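Local coordinates for Lin1889 protein (Listeria innocua Clip11262, PDB 3B57) that is of unknown function but binds magnesium through an HD domain and is probably a metal-dependent phosphohydrolase, at residues Glu44-His58 and Thr113-Leu125. Residues are numbered along the deposited sequence; the frame is centred on the assembly and turned at random.
Sequences EGGDLFTIELAALFH and TIEEKIVQDADRL. With MG (magnesium ion), chain B.
The imidazole of His58 meets the carboxylate of Asp123 at its NE2 edge: OD2 lies near the ring plane, while the two planes stand 74° apart. His58 NE2 and Asp123 OD2 are each 2.6 Å from the magnesium ion, which bridges the two side chains; as neighbouring ligands these two atoms lie 3.3 Å apart. At another point of the ring edge, ND1 donates weakly to Ala55 O, which would favour this ring orientation; the first torsion places the ring between backbone N and carbonyl carbon. At the far end, the carboxylate of Glu115 receives Asp47 N on the anti lone pair of OE2 (2.7 Å). A bend at chi2 (87°) carries it there, and its side chain crosses those of Thr50 and Ile51 at about a right angle, CG touching Thr50 CG2 and Ile51 CG1. Between these polar ends Val119 CG2 packs against Ile51, Ala54 and Ala55, and Ile118 CD1 rests 3.6 Å from Glu44 CB. His29 and Asp59 complete the metal-binding set of the HD motif. Helices 48-57 and 114-125 run at 38° with axes 9.6 Å apart; helix 87-100 packs on Ala54 and Val119, and helix 27-44 on Ala55 and Ile118, within this all-helical domain.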
# COMPACT_ATOMS: atom_id res chain seq x y z
N GLU A 44 -5.20 -29.46 8.89
CA GLU A 44 -4.88 -30.23 7.69
C GLU A 44 -3.88 -31.34 8.00
O GLU A 44 -3.56 -32.16 7.14
CB GLU A 44 -4.31 -29.32 6.62
CG GLU A 44 -5.26 -28.25 6.16
CD GLU A 44 -6.34 -28.78 5.25
OE1 GLU A 44 -6.00 -29.46 4.25
OE2 GLU A 44 -7.54 -28.52 5.51
N GLY A 45 -3.39 -31.37 9.24
CA GLY A 45 -2.44 -32.40 9.62
C GLY A 45 -1.03 -32.24 9.07
O GLY A 45 -0.72 -31.23 8.45
N GLY A 46 -0.19 -33.25 9.32
CA GLY A 46 1.19 -33.24 8.85
C GLY A 46 2.16 -33.17 10.02
O GLY A 46 1.75 -32.95 11.15
N ASP A 47 3.45 -33.38 9.73
CA ASP A 47 4.51 -33.33 10.75
C ASP A 47 4.73 -31.87 11.15
O ASP A 47 5.46 -31.14 10.48
CB ASP A 47 5.81 -33.91 10.17
CG ASP A 47 6.90 -34.17 11.23
OD1 ASP A 47 7.05 -33.34 12.16
OD2 ASP A 47 7.61 -35.21 11.10
N LEU A 48 4.10 -31.46 12.24
CA LEU A 48 4.21 -30.09 12.72
C LEU A 48 5.65 -29.58 12.88
O LEU A 48 5.95 -28.43 12.58
CB LEU A 48 3.46 -29.95 14.05
CG LEU A 48 3.36 -28.57 14.71
CD1 LEU A 48 2.74 -27.56 13.75
CD2 LEU A 48 2.54 -28.68 15.97
N PHE A 49 6.54 -30.45 13.34
CA PHE A 49 7.93 -30.07 13.54
C PHE A 49 8.62 -29.86 12.20
O PHE A 49 9.43 -28.95 12.03
CB PHE A 49 8.66 -31.16 14.32
CG PHE A 49 10.13 -30.90 14.48
CD1 PHE A 49 11.06 -31.65 13.77
CD2 PHE A 49 10.58 -29.90 15.33
CE1 PHE A 49 12.42 -31.41 13.90
CE2 PHE A 49 11.94 -29.65 15.47
CZ PHE A 49 12.86 -30.41 14.75
N THR A 50 8.30 -30.72 11.26
CA THR A 50 8.88 -30.63 9.95
C THR A 50 8.41 -29.34 9.24
O THR A 50 9.17 -28.70 8.51
CB THR A 50 8.53 -31.90 9.15
OG1 THR A 50 9.74 -32.61 8.87
CG2 THR A 50 7.80 -31.58 7.87
N ILE A 51 7.15 -28.97 9.51
CA ILE A 51 6.49 -27.78 8.96
C ILE A 51 7.00 -26.49 9.60
O ILE A 51 7.37 -25.55 8.91
CB ILE A 51 4.94 -27.87 9.20
CG1 ILE A 51 4.34 -28.95 8.29
CG2 ILE A 51 4.28 -26.50 9.00
CD1 ILE A 51 2.93 -29.39 8.67
N GLU A 52 6.99 -26.47 10.92
CA GLU A 52 7.43 -25.31 11.69
C GLU A 52 8.83 -24.80 11.30
O GLU A 52 9.06 -23.59 11.27
CB GLU A 52 7.38 -25.66 13.17
CG GLU A 52 6.87 -24.55 14.05
CD GLU A 52 6.06 -25.08 15.21
OE1 GLU A 52 5.21 -25.96 14.94
OE2 GLU A 52 6.26 -24.62 16.37
N LEU A 53 9.76 -25.71 11.01
CA LEU A 53 11.11 -25.29 10.64
C LEU A 53 11.18 -24.90 9.19
O LEU A 53 11.81 -23.90 8.84
CB LEU A 53 12.14 -26.38 10.90
CG LEU A 53 12.51 -26.70 12.35
CD1 LEU A 53 13.41 -27.92 12.38
CD2 LEU A 53 13.18 -25.51 12.98
N ALA A 54 10.56 -25.68 8.32
CA ALA A 54 10.62 -25.31 6.92
C ALA A 54 10.04 -23.91 6.81
O ALA A 54 10.56 -23.08 6.07
CB ALA A 54 9.84 -26.29 6.07
N ALA A 55 8.98 -23.62 7.57
CA ALA A 55 8.36 -22.30 7.54
C ALA A 55 9.31 -21.21 8.00
O ALA A 55 9.37 -20.14 7.41
CB ALA A 55 7.12 -22.29 8.41
N LEU A 56 10.04 -21.48 9.08
CA LEU A 56 10.98 -20.50 9.60
C LEU A 56 12.22 -20.31 8.73
O LEU A 56 12.82 -19.24 8.76
CB LEU A 56 11.39 -20.88 11.01
CG LEU A 56 10.32 -20.69 12.08
CD1 LEU A 56 10.94 -20.95 13.44
CD2 LEU A 56 9.77 -19.27 12.03
N PHE A 57 12.60 -21.33 7.95
CA PHE A 57 13.78 -21.22 7.09
C PHE A 57 13.42 -21.02 5.62
O PHE A 57 14.31 -20.88 4.78
CB PHE A 57 14.68 -22.47 7.18
CG PHE A 57 15.22 -22.75 8.55
CD1 PHE A 57 15.46 -21.72 9.45
CD2 PHE A 57 15.50 -24.06 8.94
CE1 PHE A 57 15.97 -22.00 10.72
CE2 PHE A 57 16.01 -24.34 10.22
CZ PHE A 57 16.24 -23.31 11.11
N HIS A 58 12.13 -21.00 5.29
CA HIS A 58 11.71 -20.86 3.90
C HIS A 58 12.28 -19.63 3.22
O HIS A 58 12.33 -19.56 1.99
CB HIS A 58 10.18 -20.83 3.79
CG HIS A 58 9.56 -19.48 4.03
ND1 HIS A 58 9.61 -18.83 5.24
CD2 HIS A 58 8.84 -18.68 3.20
CE1 HIS A 58 8.94 -17.69 5.16
NE2 HIS A 58 8.47 -17.58 3.93
N THR A 113 3.71 -33.32 -0.78
CA THR A 113 3.30 -33.86 0.51
C THR A 113 2.45 -32.77 1.17
O THR A 113 2.54 -31.61 0.78
CB THR A 113 4.54 -34.17 1.38
OG1 THR A 113 5.07 -32.96 1.94
CG2 THR A 113 5.62 -34.82 0.54
N ILE A 114 1.63 -33.11 2.16
CA ILE A 114 0.82 -32.07 2.78
C ILE A 114 1.69 -31.01 3.43
O ILE A 114 1.37 -29.82 3.40
CB ILE A 114 -0.16 -32.61 3.82
CG1 ILE A 114 -1.18 -31.52 4.17
CG2 ILE A 114 0.58 -33.02 5.09
CD1 ILE A 114 -2.57 -32.03 4.48
N GLU A 115 2.80 -31.43 4.03
CA GLU A 115 3.70 -30.47 4.66
C GLU A 115 4.15 -29.44 3.62
O GLU A 115 4.16 -28.24 3.89
CB GLU A 115 4.93 -31.17 5.26
CG GLU A 115 4.67 -32.02 6.51
CD GLU A 115 4.25 -33.46 6.20
OE1 GLU A 115 4.42 -33.92 5.04
OE2 GLU A 115 3.76 -34.15 7.14
N GLU A 116 4.50 -29.90 2.43
CA GLU A 116 4.91 -28.96 1.39
C GLU A 116 3.74 -28.08 0.97
O GLU A 116 3.93 -26.94 0.55
CB GLU A 116 5.47 -29.72 0.18
CG GLU A 116 6.63 -30.61 0.53
CD GLU A 116 7.06 -31.47 -0.64
OE1 GLU A 116 6.19 -32.09 -1.29
OE2 GLU A 116 8.29 -31.54 -0.91
N LYS A 117 2.53 -28.60 1.08
CA LYS A 117 1.35 -27.82 0.72
C LYS A 117 1.07 -26.76 1.76
O LYS A 117 0.87 -25.59 1.42
CB LYS A 117 0.14 -28.73 0.57
CG LYS A 117 0.17 -29.55 -0.68
CD LYS A 117 -0.98 -30.53 -0.69
CE LYS A 117 -1.15 -31.12 -2.07
NZ LYS A 117 -1.48 -30.03 -3.06
N ILE A 118 1.05 -27.15 3.03
CA ILE A 118 0.80 -26.20 4.10
C ILE A 118 1.72 -24.98 4.00
O ILE A 118 1.24 -23.87 3.82
CB ILE A 118 1.02 -26.85 5.47
CG1 ILE A 118 0.30 -28.20 5.54
CG2 ILE A 118 0.54 -25.91 6.57
CD1 ILE A 118 -1.19 -28.12 5.33
N VAL A 119 3.04 -25.19 4.13
CA VAL A 119 4.00 -24.08 4.09
C VAL A 119 3.83 -23.19 2.89
O VAL A 119 3.80 -21.96 3.00
CB VAL A 119 5.46 -24.58 4.12
CG1 VAL A 119 6.41 -23.42 3.85
CG2 VAL A 119 5.77 -25.17 5.47
N GLN A 120 3.71 -23.82 1.73
CA GLN A 120 3.51 -23.07 0.51
C GLN A 120 2.19 -22.27 0.57
O GLN A 120 2.12 -21.17 0.04
CB GLN A 120 3.51 -24.02 -0.68
CG GLN A 120 2.86 -23.44 -1.88
CD GLN A 120 2.97 -24.36 -3.03
OE1 GLN A 120 3.96 -24.32 -3.77
NE2 GLN A 120 1.99 -25.24 -3.19
N ASP A 121 1.17 -22.83 1.21
CA ASP A 121 -0.11 -22.15 1.37
C ASP A 121 0.07 -20.98 2.33
O ASP A 121 -0.44 -19.89 2.10
CB ASP A 121 -1.19 -23.08 1.92
CG ASP A 121 -1.92 -23.86 0.83
OD1 ASP A 121 -1.35 -24.07 -0.26
OD2 ASP A 121 -3.07 -24.29 1.07
N ALA A 122 0.81 -21.22 3.41
CA ALA A 122 1.03 -20.17 4.40
C ALA A 122 1.81 -19.02 3.78
O ALA A 122 1.60 -17.86 4.12
CB ALA A 122 1.78 -20.73 5.60
N ASP A 123 2.71 -19.34 2.87
CA ASP A 123 3.47 -18.29 2.23
C ASP A 123 2.51 -17.46 1.36
O ASP A 123 2.33 -16.26 1.59
CB ASP A 123 4.58 -18.90 1.38
CG ASP A 123 5.58 -17.87 0.88
OD1 ASP A 123 5.85 -17.87 -0.34
OD2 ASP A 123 6.08 -17.08 1.71
N ARG A 124 1.88 -18.10 0.37
CA ARG A 124 0.93 -17.41 -0.50
C ARG A 124 -0.09 -16.59 0.31
O ARG A 124 -0.35 -15.44 -0.02
CB ARG A 124 0.20 -18.42 -1.40
CG ARG A 124 1.09 -19.20 -2.35
CD ARG A 124 1.58 -18.35 -3.52
NE ARG A 124 2.45 -17.26 -3.08
CZ ARG A 124 2.76 -16.19 -3.82
NH1 ARG A 124 2.26 -16.07 -5.06
NH2 ARG A 124 3.56 -15.25 -3.33
N LEU A 125 -0.65 -17.18 1.36
CA LEU A 125 -1.63 -16.46 2.19
C LEU A 125 -1.14 -15.08 2.65
O LEU A 125 -1.94 -14.14 2.74
CB LEU A 125 -2.01 -17.29 3.42
CG LEU A 125 -3.06 -18.39 3.24
CD1 LEU A 125 -3.20 -19.19 4.54
CD2 LEU A 125 -4.39 -17.76 2.86
MG MG B . 8.19 -15.70 2.13